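Local coordinates for Poly(A) ribonuclease pop2 (Schizosaccharomyces pombe, PDB 3G0Z), which removes poly(A) tails from mRNA as the catalytic 3'-exoribonuclease of the CCR4-NOT complex, releasing 5'-AMP, at residues S49-F54 and H236-D241. Sequence-based numbering, arbitrary orientation.
Sequences SMDTEF and HQAGSD. With ZN (zinc ion), chain B.
Asp51 OD2 presses against CB of Asp241 at 3.3 Å where strand 47-53 runs alongside the first turn of helix 238-257. Beside them Ala238 fills the tightest part of the contact: its CA comes within 5.2 Å of the Asp51 CA, and its CB sits 3.6 Å from Asp51 O. A methyl group suits so close an approach of helix to strand. Asp51, with CG anti to its own backbone N (chi1 178°), runs alongside this methyl and binds zinc through OD2 at 2.2 Å. Asp241, from the helix, gives OD2 to the same ion at 2.5 Å. The two carboxylate planes stand 86° apart, and the metal would offset much of the negative charge of the two acids. Arg231 forms a salt bridge with Asp241 OD1, the oxygen turned from zinc, which probably helps hold the carboxylate's rotation. Asp51 and Glu53 in the strand, Asp241 at the helix start and Asp172 from helix 169-181 form the acidic set of a DEDD exonuclease of the RNase H clan, with a manganese ion also near Asp51. His236, five residues before Asp241, is consistent with the histidine position of the DEDDh subclass. Unlike the buried Asp51, Ala238 and Asp241, the Glu53 and His236 end is more open to solvent, both residues being partly exposed. Glu53, long enough to fold back at chi2 (-64°), places OE2 a longer 2.7 Å from zinc, while its CG lies beside Ala238 N. On the strand side a water bound to zinc donates a hydrogen bond to Asp51 OD1 at 2.8 Å, and a weak one to Thr52 O.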
# COMPACT_ATOMS: atom_id res chain seq x y z
N SER A 49 6.98 -1.33 3.93
CA SER A 49 6.61 -0.84 2.60
C SER A 49 5.33 -1.51 2.14
O SER A 49 5.18 -2.74 2.23
CB SER A 49 7.73 -1.06 1.59
OG SER A 49 8.90 -0.35 1.99
N MET A 50 4.40 -0.72 1.64
CA MET A 50 3.13 -1.28 1.26
C MET A 50 2.72 -0.94 -0.17
O MET A 50 3.05 0.12 -0.70
CB MET A 50 2.03 -0.81 2.20
CG MET A 50 0.65 -1.13 1.64
SD MET A 50 -0.68 -0.42 2.60
CE MET A 50 -0.03 1.20 2.99
N ASP A 51 1.98 -1.86 -0.78
CA ASP A 51 1.32 -1.60 -2.03
C ASP A 51 -0.06 -2.30 -2.02
O ASP A 51 -0.27 -3.24 -1.24
CB ASP A 51 2.16 -2.13 -3.17
CG ASP A 51 1.49 -1.93 -4.49
OD1 ASP A 51 1.40 -0.76 -4.91
OD2 ASP A 51 1.02 -2.92 -5.08
N THR A 52 -0.99 -1.83 -2.85
CA THR A 52 -2.34 -2.43 -2.91
C THR A 52 -2.77 -2.67 -4.35
O THR A 52 -2.34 -1.96 -5.25
CB THR A 52 -3.43 -1.55 -2.24
OG1 THR A 52 -3.54 -0.30 -2.94
CG2 THR A 52 -3.10 -1.27 -0.77
N GLU A 53 -3.60 -3.69 -4.57
CA GLU A 53 -4.28 -3.89 -5.85
C GLU A 53 -5.77 -3.87 -5.60
O GLU A 53 -6.27 -4.60 -4.73
CB GLU A 53 -3.90 -5.23 -6.50
CG GLU A 53 -2.46 -5.33 -6.93
CD GLU A 53 -2.10 -4.34 -8.03
OE1 GLU A 53 -2.94 -3.49 -8.40
OE2 GLU A 53 -0.96 -4.41 -8.52
N PHE A 54 -6.48 -3.03 -6.33
CA PHE A 54 -7.94 -2.99 -6.27
C PHE A 54 -8.47 -2.95 -7.71
O PHE A 54 -7.71 -2.77 -8.65
CB PHE A 54 -8.40 -1.78 -5.45
CG PHE A 54 -7.83 -0.48 -5.92
CD1 PHE A 54 -8.44 0.23 -6.95
CD2 PHE A 54 -6.69 0.05 -5.33
CE1 PHE A 54 -7.91 1.44 -7.39
CE2 PHE A 54 -6.16 1.26 -5.76
CZ PHE A 54 -6.77 1.95 -6.79
N HIS A 236 2.31 -5.76 -11.23
CA HIS A 236 0.89 -5.60 -10.89
C HIS A 236 0.38 -6.55 -9.80
O HIS A 236 -0.82 -6.74 -9.66
CB HIS A 236 0.02 -5.70 -12.14
CG HIS A 236 0.30 -4.65 -13.16
ND1 HIS A 236 0.12 -3.30 -12.91
CD2 HIS A 236 0.75 -4.73 -14.43
CE1 HIS A 236 0.45 -2.61 -13.98
NE2 HIS A 236 0.84 -3.45 -14.92
N GLN A 237 1.29 -7.17 -9.05
CA GLN A 237 0.87 -7.89 -7.86
C GLN A 237 1.48 -7.23 -6.61
O GLN A 237 2.66 -6.87 -6.60
CB GLN A 237 1.23 -9.37 -7.97
CG GLN A 237 0.36 -10.08 -9.01
CD GLN A 237 0.11 -11.53 -8.67
OE1 GLN A 237 -0.11 -11.88 -7.51
NE2 GLN A 237 0.15 -12.38 -9.68
N ALA A 238 0.65 -7.07 -5.58
CA ALA A 238 1.00 -6.19 -4.48
C ALA A 238 2.28 -6.62 -3.76
O ALA A 238 3.08 -5.77 -3.38
CB ALA A 238 -0.16 -6.07 -3.50
N GLY A 239 2.49 -7.92 -3.56
CA GLY A 239 3.67 -8.38 -2.85
C GLY A 239 4.96 -7.92 -3.52
O GLY A 239 5.87 -7.39 -2.87
N SER A 240 5.02 -8.13 -4.83
CA SER A 240 6.18 -7.73 -5.63
C SER A 240 6.36 -6.21 -5.68
O SER A 240 7.46 -5.70 -5.51
CB SER A 240 6.04 -8.28 -7.06
OG SER A 240 7.20 -8.00 -7.82
N ASP A 241 5.27 -5.49 -5.90
CA ASP A 241 5.32 -4.04 -5.94
C ASP A 241 5.73 -3.46 -4.58
O ASP A 241 6.42 -2.45 -4.51
CB ASP A 241 3.98 -3.46 -6.37
CG ASP A 241 3.65 -3.78 -7.84
OD1 ASP A 241 4.58 -4.04 -8.62
OD2 ASP A 241 2.46 -3.77 -8.19
ZN ZN B . 0.53 -2.57 -7.25
O HOH W 1 -0.25 -0.18 -7.14